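Local coordinates for protein 2-aminomuconate 6-semialdehyde dehydrogenase (PDB 4U3W) that probably oxidises 2-aminomuconate 6-semialdehyde to 2-aminomuconate with a nicotinamide cofactor, as a member of the aldehyde dehydrogenase family, at residues 267-272 with 480-485; 171-176 with 303-308; 158-163 with 187-192; 275-280 with 434-439; 457-462 with 472-477. All coordinates share one frame; numbering follows the deposited sequence. Where two conformers were deposited one is given.

In the fold
Contacts 4 and 5 lie closest, their centres about 9 Å apart. They share a seven-stranded mixed sheet, in which strands 277-281, 437-441 and 459-462 are consecutive. Contacts 1 and 3 belong to a second, eight-stranded sheet, with about 17 Å between centres. The centres of contacts 3 and 4 are about 33 Å apart. Along the chain contact 3 closes before contact 1 opens, and contacts 4 and 5 are nested inside the loop that contact 1 closes. Contact 1 touches contacts 3, 4 and 5, and so ties the two sheets together. Contact 2 touches contacts 4 and 5, and its sequences fit the family's active site. Contacts 1, 3 and 5 also reach the second subunit.

Contact 1 of 5, residues 267-272 with 480-485; sequences KEVSFE and SGLGRE
Phe-271 and Leu-482 sit on one face of a short antiparallel pairing, in which strand 481-482 joins the edge of the sheet through strand 268-272. Their side chains lie side by side and point the same way. The branch that touches is Leu-482 CD2, 3.8 Å from Phe-271 CD2 at an oblique angle to the ring. Val-269 CG2 also meets Leu-482 CD2, at 4.1 Å. Met-259 of the same chain also packs on Phe-271 and Leu-482, and Lys-267 of the second subunit touches Leu-482. The pairing is held by two backbone bonds, Phe-271 N to Leu-482 O at 3.1 Å and Leu-482 N to Phe-271 O at 3.2 Å.

Polar groups of Ser-270, Glu-272 and Glu-485 gather away from these apolar side chains. Glu-272 and Glu-485 cross at about a right angle, with their carboxylate planes 45° apart. Glu-272 OE2 and Glu-485 OE2 are 4.3 Å apart and do not pair. Glu-272 is instead held by Thr-249 and Trp-181. In aldehyde dehydrogenases the glutamate of this sequence motif commonly serves as a general base, so Glu-272 probably faces the active site. Ser-270 OG lies anti to its backbone N, chi1 -175°. Ser-270 OG donates to Glu-485 OE2 at 2.7 Å and reaches the anti lone pair of that oxygen, while Thr-247 OG1 is a second partner of the same OE2.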
# COMPACT_ATOMS: atom_id res chain seq x y z
N LYS A 267 -23.20 -11.33 12.96
CA LYS A 267 -22.29 -10.36 13.56
C LYS A 267 -20.89 -10.65 13.08
O LYS A 267 -20.51 -11.81 12.90
CB LYS A 267 -22.32 -10.40 15.09
CG LYS A 267 -23.75 -10.27 15.65
CD LYS A 267 -24.46 -9.01 15.13
CE LYS A 267 -25.82 -8.80 15.82
NZ LYS A 267 -26.49 -7.51 15.39
N GLU A 268 -20.10 -9.60 12.95
CA GLU A 268 -18.67 -9.84 12.75
C GLU A 268 -18.06 -10.53 13.95
O GLU A 268 -18.53 -10.39 15.09
CB GLU A 268 -17.95 -8.52 12.48
CG GLU A 268 -17.81 -8.23 11.00
CD GLU A 268 -16.70 -9.10 10.41
OE1 GLU A 268 -16.34 -10.11 11.07
OE2 GLU A 268 -16.19 -8.76 9.33
N VAL A 269 -17.03 -11.33 13.68
CA VAL A 269 -16.30 -12.03 14.71
C VAL A 269 -14.80 -11.98 14.44
O VAL A 269 -14.37 -12.10 13.29
CB VAL A 269 -16.73 -13.53 14.82
CG1 VAL A 269 -18.08 -13.70 15.57
CG2 VAL A 269 -16.81 -14.15 13.43
N SER A 270 -14.04 -11.82 15.51
CA SER A 270 -12.59 -11.96 15.47
C SER A 270 -12.15 -12.85 16.63
O SER A 270 -12.36 -12.52 17.81
CB SER A 270 -11.90 -10.58 15.53
OG SER A 270 -10.45 -10.70 15.39
N PHE A 271 -11.51 -13.98 16.31
CA PHE A 271 -11.16 -14.98 17.34
C PHE A 271 -9.67 -15.27 17.43
O PHE A 271 -9.03 -15.49 16.42
CB PHE A 271 -11.87 -16.32 17.07
CG PHE A 271 -13.34 -16.27 17.16
CD1 PHE A 271 -13.99 -15.35 17.98
CD2 PHE A 271 -14.10 -17.15 16.39
CE1 PHE A 271 -15.40 -15.35 18.06
CE2 PHE A 271 -15.50 -17.15 16.46
CZ PHE A 271 -16.15 -16.24 17.29
N GLU A 272 -9.13 -15.30 18.64
CA GLU A 272 -7.78 -15.79 18.87
C GLU A 272 -7.92 -16.94 19.87
O GLU A 272 -8.27 -16.70 21.04
CB GLU A 272 -6.88 -14.68 19.41
CG GLU A 272 -6.68 -13.53 18.40
CD GLU A 272 -6.29 -12.19 19.06
OE1 GLU A 272 -6.21 -12.11 20.33
OE2 GLU A 272 -6.01 -11.22 18.31
N SER A 480 -7.31 -22.50 15.60
CA SER A 480 -6.67 -21.49 16.46
C SER A 480 -7.18 -20.05 16.26
O SER A 480 -6.71 -19.12 16.92
CB SER A 480 -5.13 -21.51 16.26
OG SER A 480 -4.61 -22.77 16.66
N GLY A 481 -8.11 -19.87 15.33
CA GLY A 481 -8.63 -18.53 15.11
C GLY A 481 -9.41 -18.26 13.84
O GLY A 481 -9.56 -19.12 12.96
N LEU A 482 -9.90 -17.02 13.77
CA LEU A 482 -10.66 -16.49 12.65
C LEU A 482 -10.22 -15.05 12.54
O LEU A 482 -10.22 -14.34 13.55
CB LEU A 482 -12.17 -16.59 12.92
CG LEU A 482 -13.17 -17.12 11.89
CD1 LEU A 482 -12.64 -18.36 11.18
CD2 LEU A 482 -14.50 -17.41 12.58
N GLY A 483 -9.80 -14.63 11.34
CA GLY A 483 -9.34 -13.26 11.11
C GLY A 483 -7.93 -12.96 11.60
O GLY A 483 -7.26 -13.82 12.21
N ARG A 484 -7.49 -11.73 11.33
CA ARG A 484 -6.22 -11.22 11.80
C ARG A 484 -6.47 -9.87 12.46
O ARG A 484 -7.37 -9.12 12.05
CB ARG A 484 -5.21 -11.07 10.61
CG ARG A 484 -4.73 -12.44 10.02
CD ARG A 484 -3.87 -13.24 11.02
NE ARG A 484 -3.33 -14.49 10.44
CZ ARG A 484 -4.00 -15.64 10.39
NH1 ARG A 484 -5.25 -15.74 10.89
NH2 ARG A 484 -3.42 -16.72 9.85
N GLU A 485 -5.68 -9.56 13.49
CA GLU A 485 -5.65 -8.22 14.06
C GLU A 485 -4.20 -7.74 14.01
O GLU A 485 -3.28 -8.56 13.82
CB GLU A 485 -6.22 -8.21 15.48
CG GLU A 485 -7.69 -8.70 15.52
CD GLU A 485 -8.47 -8.25 16.76
OE1 GLU A 485 -8.08 -7.24 17.39
OE2 GLU A 485 -9.46 -8.94 17.12
O HOH W 1 -10.23 -9.86 12.61
O HOH W 2 -9.55 -11.76 18.46
O HOH W 3 -8.64 -12.29 14.66
O HOH W 4 -7.07 -15.43 14.53

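Contact 2 of 5, residues 171-176 with 303-308; sequences PWNLPL and GQVCLC
Asn-173 ND2 donates to Gln-304 O at 3.1 Å, the one direct hydrogen bond between the loop before helix 175-188 and the loop 303-308. The sequences are the Pro-Trp-Asn and Gly-Gln-x-Cys motifs of the aldehyde dehydrogenase active site. In relatives the cysteine is the nucleophile, and the asparagine amide and the cysteine backbone N form the oxyanion hole. The geometry is consistent with that role for Asn-173 and Cys-306.

The N-H to acceptor angle is 145°, and the donor is tilted from the carbonyl plane. Asn-173 CG lies between the backbone N and the carbonyl carbon, chi1 64°, which turns the amide to the facing loop. Asn-173 CB also presses on Gln-304 O.

Beside this bond the side chains of Trp-172 and Gln-304 cross at about a right angle, with ring and amide planes 56° apart. Trp-172 CZ3 is 3.3 Å from Gln-304 OE1, an oblique approach. That OE1 accepts from the backbone N of Ile-349, so the amide is fixed from outside. On the apolar side Leu-174 CD1 meets Val-305 CG1 at 4.3 Å.

In the next shell, Asn-301 ND2 bonds both Gln-304 O and Asn-173 O, and so ties the two loops together. His-353 and Phe-410 meet the Trp-172 ring. Water 5 takes the likely place of the oxyanion: it accepts from Asn-173 ND2 at 2.7 Å and from Cys-306 N at 2.8 Å.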
# COMPACT_ATOMS: atom_id res chain seq x y z
N PRO A 171 -9.62 -12.90 28.16
CA PRO A 171 -9.21 -14.04 28.96
C PRO A 171 -8.52 -13.65 30.29
O PRO A 171 -8.19 -12.48 30.52
CB PRO A 171 -8.22 -14.78 28.02
CG PRO A 171 -7.56 -13.64 27.26
CD PRO A 171 -8.67 -12.63 27.03
N TRP A 172 -8.25 -14.65 31.13
CA TRP A 172 -7.63 -14.38 32.42
C TRP A 172 -6.10 -14.42 32.40
O TRP A 172 -5.45 -14.09 33.41
CB TRP A 172 -8.12 -15.39 33.48
CG TRP A 172 -8.14 -16.85 33.05
CD1 TRP A 172 -9.25 -17.57 32.71
CD2 TRP A 172 -7.03 -17.76 32.98
NE1 TRP A 172 -8.89 -18.87 32.39
CE2 TRP A 172 -7.54 -19.01 32.55
CE3 TRP A 172 -5.64 -17.64 33.24
CZ2 TRP A 172 -6.72 -20.15 32.38
CZ3 TRP A 172 -4.82 -18.78 33.07
CH2 TRP A 172 -5.36 -20.01 32.63
N ASN A 173 -5.50 -14.85 31.30
CA ASN A 173 -4.04 -15.11 31.38
C ASN A 173 -3.18 -13.84 31.28
O ASN A 173 -2.20 -13.67 32.03
CB ASN A 173 -3.57 -16.14 30.35
CG ASN A 173 -3.75 -15.68 28.90
OD1 ASN A 173 -4.81 -15.22 28.52
ND2 ASN A 173 -2.70 -15.77 28.10
N LEU A 174 -3.52 -12.92 30.43
CA LEU A 174 -2.69 -11.71 30.46
C LEU A 174 -3.69 -10.59 30.50
O LEU A 174 -3.95 -9.98 29.47
CB LEU A 174 -1.80 -11.60 29.24
CG LEU A 174 -0.69 -12.62 29.02
CD1 LEU A 174 -0.13 -12.48 27.62
CD2 LEU A 174 0.44 -12.48 30.06
N PRO A 175 -4.32 -10.37 31.66
CA PRO A 175 -5.61 -9.66 31.69
C PRO A 175 -5.56 -8.25 31.10
O PRO A 175 -6.34 -7.95 30.19
CB PRO A 175 -5.96 -9.60 33.18
CG PRO A 175 -5.20 -10.73 33.81
CD PRO A 175 -3.92 -10.86 33.00
N LEU A 176 -4.70 -7.38 31.62
CA LEU A 176 -4.75 -6.03 31.12
C LEU A 176 -4.26 -6.02 29.66
O LEU A 176 -4.86 -5.33 28.82
CB LEU A 176 -3.95 -5.07 32.00
CG LEU A 176 -4.12 -3.63 31.50
CD1 LEU A 176 -5.55 -3.09 31.78
CD2 LEU A 176 -3.09 -2.71 32.03
N GLY A 303 3.44 -21.07 32.00
CA GLY A 303 2.95 -21.81 30.83
C GLY A 303 1.52 -21.41 30.40
O GLY A 303 0.92 -22.05 29.54
N GLN A 304 1.00 -20.32 30.96
CA GLN A 304 -0.39 -19.89 30.67
C GLN A 304 -0.43 -18.77 29.60
O GLN A 304 -0.94 -17.66 29.83
CB GLN A 304 -1.05 -19.44 31.97
CG GLN A 304 -1.14 -20.52 33.06
CD GLN A 304 -1.65 -19.94 34.41
OE1 GLN A 304 -2.67 -20.38 34.94
NE2 GLN A 304 -0.89 -18.98 34.98
N VAL A 305 0.16 -19.02 28.44
CA VAL A 305 0.06 -18.09 27.31
C VAL A 305 -0.38 -18.94 26.16
O VAL A 305 0.08 -20.08 26.05
CB VAL A 305 1.36 -17.41 27.01
CG1 VAL A 305 1.12 -16.29 25.97
CG2 VAL A 305 1.92 -16.81 28.27
N CYS A 306 -1.27 -18.44 25.30
CA CYS A 306 -1.75 -19.26 24.18
C CYS A 306 -0.60 -19.67 23.27
O CYS A 306 -0.66 -20.68 22.55
CB CYS A 306 -2.83 -18.52 23.38
SG CYS A 306 -2.31 -16.98 22.57
N LEU A 307 0.44 -18.84 23.31
CA LEU A 307 1.62 -18.99 22.45
C LEU A 307 2.72 -19.93 22.98
O LEU A 307 3.76 -20.15 22.30
CB LEU A 307 2.22 -17.62 22.23
CG LEU A 307 1.30 -16.56 21.59
CD1 LEU A 307 1.92 -15.18 21.75
CD2 LEU A 307 1.02 -16.90 20.11
N CYS A 308 2.51 -20.46 24.19
CA CYS A 308 3.57 -21.30 24.79
C CYS A 308 3.83 -22.56 24.00
O CYS A 308 2.96 -23.07 23.30
CB CYS A 308 3.25 -21.68 26.26
SG CYS A 308 3.61 -20.30 27.35
O HOH W 5 -2.84 -16.12 25.44

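Contact 3 of 5, residues 158-163 with 187-192; sequences VTRKPL and LAMGNC
Asn-191 holds its side-chain amide against Pro-162 and Leu-163, and several backbone groups grip it. Asn-191 OD1 lies 2.9 Å from Leu-163 N, but the angle is too poor for a hydrogen bond. The bond goes one residue further, to Gly-164 N. On the other arm of the amide, ND2 bonds Ala-186 O and Tyr-494 O. Three backbone partners thus fix the rotation of the group. Asn-191 CG is anti to its carbonyl carbon, chi1 -55°, which brings OD1 across to the break in strand 153-169 at Leu-163.

Pro-162 brings its ring carbons against three oxygens. Pro-162 CB is 3.4 Å from Asn-191 OD1. Pro-162 CG comes up against two backbone oxygens, Gly-190 O at 3.2 Å and Met-189 O at 3.5 Å. The ring therefore presses on the turn that follows the helix. That turn is a Schellman motif, with Gly-190 at positive phi as the C-prime residue. Gly-190 N bonds Leu-187 O at 3.0 Å, and Asn-191 N bonds Ala-186 O. Two residues earlier in the strand, Arg-160 CD meets Met-189 CE at 4.2 Å. Arg-160 NE forms a salt bridge with Asp-492, which is part of a magnesium site.

The contact joins strand 153-169 to the C-terminal end of helix 175-188, within a beta-alpha-beta unit. The chain then enters strand 192-196, parallel to strand 153-169. Strand 495-503 runs antiparallel to strand 153-169, and helix 487-493 touches Arg-160 and Met-189.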
# COMPACT_ATOMS: atom_id res chain seq x y z
N VAL A 158 -12.53 4.40 -0.98
CA VAL A 158 -12.96 3.52 0.09
C VAL A 158 -12.93 4.21 1.44
O VAL A 158 -11.87 4.64 1.87
CB VAL A 158 -12.10 2.25 0.15
CG1 VAL A 158 -12.61 1.35 1.31
CG2 VAL A 158 -12.20 1.54 -1.18
N THR A 159 -14.10 4.39 2.07
CA THR A 159 -14.21 5.03 3.38
C THR A 159 -14.37 3.97 4.47
O THR A 159 -14.72 2.83 4.20
CB THR A 159 -15.40 6.00 3.46
OG1 THR A 159 -16.64 5.25 3.44
CG2 THR A 159 -15.38 6.99 2.29
N ARG A 160 -14.08 4.35 5.72
CA ARG A 160 -14.24 3.44 6.88
C ARG A 160 -15.08 4.21 7.86
O ARG A 160 -14.90 5.43 8.02
CB ARG A 160 -12.88 3.07 7.49
CG ARG A 160 -11.98 2.18 6.62
CD ARG A 160 -10.87 1.62 7.54
NE ARG A 160 -9.82 0.86 6.88
CZ ARG A 160 -8.54 1.26 6.80
NH1 ARG A 160 -8.17 2.42 7.34
NH2 ARG A 160 -7.62 0.52 6.18
N LYS A 161 -16.06 3.55 8.46
CA LYS A 161 -16.78 4.15 9.55
C LYS A 161 -16.80 3.05 10.65
O LYS A 161 -16.52 1.88 10.36
CB LYS A 161 -18.22 4.62 9.11
CG LYS A 161 -19.14 3.53 8.53
CD LYS A 161 -20.67 4.01 8.28
CE LYS A 161 -20.76 4.96 7.08
NZ LYS A 161 -20.25 4.33 5.83
N PRO A 162 -17.12 3.42 11.89
CA PRO A 162 -17.15 2.36 12.91
C PRO A 162 -18.16 1.24 12.56
O PRO A 162 -19.20 1.58 11.96
CB PRO A 162 -17.64 3.11 14.16
CG PRO A 162 -17.56 4.58 13.86
CD PRO A 162 -17.59 4.73 12.39
N LEU A 163 -17.89 -0.03 12.94
CA LEU A 163 -18.96 -1.07 13.00
C LEU A 163 -20.14 -0.65 13.87
O LEU A 163 -21.31 -0.85 13.53
CB LEU A 163 -18.42 -2.40 13.53
CG LEU A 163 -17.45 -3.25 12.72
CD1 LEU A 163 -17.04 -4.52 13.48
CD2 LEU A 163 -18.17 -3.65 11.45
N LEU A 187 -11.75 1.51 20.07
CA LEU A 187 -12.03 2.92 20.31
C LEU A 187 -11.37 3.77 19.22
O LEU A 187 -11.89 4.82 18.83
CB LEU A 187 -11.54 3.36 21.69
CG LEU A 187 -12.26 2.75 22.91
CD1 LEU A 187 -11.59 3.22 24.19
CD2 LEU A 187 -13.78 3.12 22.94
N ALA A 188 -10.20 3.33 18.76
CA ALA A 188 -9.46 4.08 17.71
C ALA A 188 -10.30 4.26 16.44
O ALA A 188 -10.22 5.29 15.74
CB ALA A 188 -8.12 3.34 17.39
N MET A 189 -11.06 3.22 16.10
CA MET A 189 -11.89 3.26 14.90
C MET A 189 -13.30 3.86 15.15
O MET A 189 -14.13 3.83 14.26
CB MET A 189 -12.08 1.87 14.28
CG MET A 189 -10.85 1.18 13.89
SD MET A 189 -9.54 2.26 13.15
CE MET A 189 -10.26 2.69 11.59
N GLY A 190 -13.51 4.45 16.31
CA GLY A 190 -14.70 5.23 16.55
C GLY A 190 -15.87 4.39 17.00
O GLY A 190 -17.02 4.87 16.96
N ASN A 191 -15.61 3.14 17.40
CA ASN A 191 -16.69 2.31 17.99
C ASN A 191 -16.94 2.62 19.44
O ASN A 191 -16.04 3.11 20.14
CB ASN A 191 -16.37 0.81 17.91
CG ASN A 191 -16.08 0.36 16.52
OD1 ASN A 191 -17.00 0.14 15.72
ND2 ASN A 191 -14.77 0.18 16.20
N CYS A 192 -18.13 2.26 19.94
CA CYS A 192 -18.30 2.12 21.36
C CYS A 192 -18.05 0.66 21.77
O CYS A 192 -18.09 -0.26 20.94
CB CYS A 192 -19.73 2.56 21.81
SG CYS A 192 -19.94 4.36 21.37

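Contact 4 of 5, residues 275-280 with 434-439; sequences GKNAAV and YGLAAS
Tyr-434 lays one face of its ring over Gly-275. Gly-275 CA is 4.1 Å from the centroid of the Tyr-434 ring and 25° off the ring normal, a CH-pi contact. Gly-275 N lies above the same face, offset toward the rim. Lys-276 N approaches obliquely near Tyr-434 CD2. The Lys-276 chain leads away from this contact, and its NZ reaches Glu-407 O and Glu-310.

The second flat group is the amide of Asn-277. Its CG is anti to the carbonyl carbon, chi1 -49°, which points OD1 at the facing strand. Ala-437 N donates to Asn-277 OD1 at 2.9 Å from above the carbonyl plane, 47° out of it. Water 6 is a second donor to that oxygen, and it also accepts from Lys-276 N and Leu-436 N. On the other arm, Asn-277 ND2 bonds Cys-306 O and Cys-308 O. The amide thus links strand 277-281 to the loop 303-308.

Beyond Asn-277 the backbones pair directly. Ser-439 N donates to Ala-278 O at 3.1 Å, and Val-280 N donates to Ser-439 O at 2.8 Å. One step earlier, Ala-278 N and Ala-437 O are 4.1 Å apart, and water 7 bridges them. Ala-279 CB and Ser-439 OG meet at 3.5 Å on one face of the sheet.

Ser-439 therefore bonds to the residues flanking Ala-279, as expected of parallel strands. Strands 277-281 and 437-441 are neighbours in the mainly parallel sheet of the catalytic domain of the aldehyde dehydrogenase fold.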
# COMPACT_ATOMS: atom_id res chain seq x y z
N GLY A 275 -4.02 -23.27 21.10
CA GLY A 275 -2.92 -23.75 20.29
C GLY A 275 -2.25 -24.96 20.97
O GLY A 275 -2.43 -25.20 22.18
N LYS A 276 -1.50 -25.74 20.20
CA LYS A 276 -0.59 -26.76 20.76
C LYS A 276 0.73 -26.57 20.06
O LYS A 276 1.12 -27.34 19.17
CB LYS A 276 -1.11 -28.17 20.58
CG LYS A 276 -0.29 -29.24 21.38
CD LYS A 276 -0.50 -29.13 22.91
CE LYS A 276 0.30 -30.24 23.66
NZ LYS A 276 -0.02 -30.21 25.12
N ASN A 277 1.39 -25.47 20.42
CA ASN A 277 2.50 -24.96 19.66
C ASN A 277 3.81 -25.73 19.85
O ASN A 277 4.09 -26.22 20.93
CB ASN A 277 2.73 -23.50 20.03
CG ASN A 277 1.43 -22.71 19.99
OD1 ASN A 277 0.78 -22.61 18.94
ND2 ASN A 277 1.08 -22.13 21.11
N ALA A 278 4.58 -25.82 18.78
CA ALA A 278 5.90 -26.46 18.79
C ALA A 278 7.07 -25.45 18.77
O ALA A 278 6.95 -24.33 18.19
CB ALA A 278 6.04 -27.40 17.59
N ALA A 279 8.16 -25.87 19.41
CA ALA A 279 9.48 -25.25 19.22
C ALA A 279 10.38 -26.32 18.57
O ALA A 279 10.35 -27.49 18.99
CB ALA A 279 10.06 -24.77 20.56
N VAL A 280 11.12 -25.93 17.53
CA VAL A 280 12.00 -26.85 16.79
C VAL A 280 13.42 -26.38 16.97
O VAL A 280 13.69 -25.21 16.77
CB VAL A 280 11.64 -26.92 15.26
CG1 VAL A 280 12.54 -27.92 14.52
CG2 VAL A 280 10.16 -27.34 15.09
N TYR A 434 -4.72 -27.60 15.54
CA TYR A 434 -4.43 -26.20 15.89
C TYR A 434 -3.40 -25.65 14.90
O TYR A 434 -2.82 -26.41 14.13
CB TYR A 434 -3.88 -26.08 17.31
CG TYR A 434 -4.89 -26.31 18.42
CD1 TYR A 434 -5.99 -25.45 18.58
CD2 TYR A 434 -4.72 -27.36 19.34
CE1 TYR A 434 -6.93 -25.65 19.62
CE2 TYR A 434 -5.63 -27.56 20.37
CZ TYR A 434 -6.73 -26.71 20.51
OH TYR A 434 -7.63 -26.93 21.54
N GLY A 435 -3.18 -24.33 14.90
CA GLY A 435 -2.17 -23.73 14.04
C GLY A 435 -1.99 -22.28 14.46
O GLY A 435 -2.20 -21.35 13.63
N LEU A 436 -1.62 -22.09 15.73
CA LEU A 436 -1.44 -20.74 16.26
C LEU A 436 -0.03 -20.23 15.99
O LEU A 436 0.13 -19.28 15.20
CB LEU A 436 -1.68 -20.68 17.75
CG LEU A 436 -1.63 -19.29 18.42
CD1 LEU A 436 -2.46 -18.18 17.66
CD2 LEU A 436 -2.18 -19.43 19.86
N ALA A 437 0.98 -20.82 16.63
CA ALA A 437 2.34 -20.27 16.45
C ALA A 437 3.43 -21.37 16.49
O ALA A 437 3.16 -22.49 16.88
CB ALA A 437 2.64 -19.22 17.51
N ALA A 438 4.66 -21.02 16.07
CA ALA A 438 5.76 -21.96 16.18
C ALA A 438 7.08 -21.18 16.32
O ALA A 438 7.17 -20.01 15.91
CB ALA A 438 5.81 -22.85 14.97
N SER A 439 8.10 -21.78 16.91
CA SER A 439 9.43 -21.15 16.87
C SER A 439 10.47 -22.18 16.44
O SER A 439 10.37 -23.35 16.77
CB SER A 439 9.80 -20.52 18.22
OG SER A 439 9.85 -21.54 19.17
O HOH W 6 -0.99 -24.18 17.40
O HOH W 7 3.26 -25.10 16.27
O HOH W 8 7.17 -22.20 20.10

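Contact 5 of 5, residues 457-462 with 472-477; sequences TGIVWV and TPFGGT
Ile-459 and Phe-474 make the tight apolar half of this contact. The tip of the isoleucine does the touching: Ile-459 CD1 is 3.6 Å from Phe-474 CD1, oblique to the ring. Phe-474 CG is anti to its backbone N, chi1 175°, and the ring reaches back toward strand 459-462 although its CB points away. Behind the isoleucine, its CG2 lies over a face of the Trp-461 ring.

The backbones come closer still at the glycines. Gly-458 CA approaches Gly-475 O at 3.1 Å, with an angle of 172° at the hydrogen, a nearly straight CA-H...O contact. Thr-477 closes this end with Thr-477 CG2, 3.7 Å from Thr-457 C. Thr-477 OG1 has Gly-435 O as its main partner, with Glu-456 O also in range for its single proton.

Toward Pro-473 the two segments diverge, and water fills in. Water 9 lies 2.9 Å from both Gly-458 O and Pro-473 O, though its two protons must also serve other acceptors, so neither bond is certain. Outside, residues 459-462 pair in parallel with a strand of the second subunit, so the sheet continues across the interface.

The segments join by apolar packing, a CA-H...O contact and water, without a direct conventional hydrogen bond. Gly-475 O is buried with no hydrogen-bond partner in the model, so the polarised CA-H of Gly-458 probably offers it partial compensation.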
# COMPACT_ATOMS: atom_id res chain seq x y z
N THR A 457 0.93 -22.12 10.61
CA THR A 457 0.54 -21.36 11.80
C THR A 457 0.35 -19.89 11.41
O THR A 457 0.71 -19.48 10.30
CB THR A 457 1.59 -21.41 12.91
OG1 THR A 457 2.84 -20.96 12.35
CG2 THR A 457 1.76 -22.81 13.48
N GLY A 458 -0.15 -19.09 12.34
CA GLY A 458 -0.39 -17.67 12.07
C GLY A 458 0.91 -16.90 12.22
O GLY A 458 1.07 -15.85 11.57
N ILE A 459 1.81 -17.42 13.05
CA ILE A 459 3.08 -16.76 13.34
C ILE A 459 4.21 -17.77 13.37
O ILE A 459 4.03 -18.85 13.92
CB ILE A 459 3.07 -16.03 14.70
CG1 ILE A 459 1.94 -15.00 14.74
CG2 ILE A 459 4.40 -15.22 14.85
CD1 ILE A 459 0.76 -15.49 15.63
N VAL A 460 5.38 -17.44 12.82
CA VAL A 460 6.57 -18.32 13.01
C VAL A 460 7.74 -17.43 13.45
O VAL A 460 8.04 -16.48 12.70
CB VAL A 460 7.00 -19.09 11.73
CG1 VAL A 460 8.31 -19.95 12.00
CG2 VAL A 460 5.83 -19.97 11.14
N TRP A 461 8.32 -17.70 14.63
CA TRP A 461 9.54 -17.00 15.07
C TRP A 461 10.81 -17.83 14.74
O TRP A 461 10.78 -19.04 14.86
CB TRP A 461 9.52 -16.71 16.58
CG TRP A 461 8.57 -15.63 16.96
CD1 TRP A 461 8.70 -14.26 16.76
CD2 TRP A 461 7.31 -15.81 17.62
NE1 TRP A 461 7.60 -13.60 17.25
CE2 TRP A 461 6.73 -14.52 17.77
CE3 TRP A 461 6.62 -16.93 18.07
CZ2 TRP A 461 5.48 -14.33 18.37
CZ3 TRP A 461 5.36 -16.74 18.70
CH2 TRP A 461 4.81 -15.45 18.82
N VAL A 462 11.89 -17.15 14.31
CA VAL A 462 13.16 -17.82 14.05
C VAL A 462 14.19 -17.22 15.03
O VAL A 462 14.47 -15.98 14.97
CB VAL A 462 13.62 -17.64 12.56
CG1 VAL A 462 14.91 -18.47 12.30
CG2 VAL A 462 12.51 -18.13 11.63
N THR A 472 2.01 -5.94 12.56
CA THR A 472 1.98 -7.18 11.78
C THR A 472 0.63 -7.96 11.98
O THR A 472 -0.01 -7.79 13.01
CB THR A 472 3.18 -8.10 12.15
OG1 THR A 472 3.11 -8.48 13.54
CG2 THR A 472 4.55 -7.38 11.84
N PRO A 473 0.23 -8.80 11.00
CA PRO A 473 -0.99 -9.60 11.20
C PRO A 473 -0.78 -10.71 12.24
O PRO A 473 0.14 -11.55 12.13
CB PRO A 473 -1.28 -10.18 9.82
CG PRO A 473 0.10 -10.20 9.12
CD PRO A 473 0.78 -8.95 9.63
N PHE A 474 -1.63 -10.69 13.25
CA PHE A 474 -1.55 -11.64 14.35
C PHE A 474 -2.86 -12.45 14.41
O PHE A 474 -3.95 -11.88 14.46
CB PHE A 474 -1.29 -10.91 15.67
CG PHE A 474 -1.31 -11.82 16.87
CD1 PHE A 474 -0.13 -12.46 17.29
CD2 PHE A 474 -2.50 -12.03 17.56
CE1 PHE A 474 -0.14 -13.31 18.40
CE2 PHE A 474 -2.53 -12.88 18.67
CZ PHE A 474 -1.35 -13.53 19.10
N GLY A 475 -2.76 -13.78 14.40
CA GLY A 475 -3.94 -14.61 14.53
C GLY A 475 -3.55 -16.06 14.30
O GLY A 475 -2.36 -16.36 14.13
N GLY A 476 -4.54 -16.96 14.25
CA GLY A 476 -4.26 -18.37 14.03
C GLY A 476 -4.98 -18.96 12.82
O GLY A 476 -5.94 -18.36 12.26
N THR A 477 -4.53 -20.15 12.43
CA THR A 477 -5.12 -20.96 11.36
C THR A 477 -5.90 -22.14 11.96
O THR A 477 -5.77 -22.41 13.15
CB THR A 477 -4.02 -21.50 10.41
OG1 THR A 477 -3.32 -22.60 11.02
CG2 THR A 477 -3.01 -20.38 10.04
O HOH W 9 -0.63 -13.77 10.48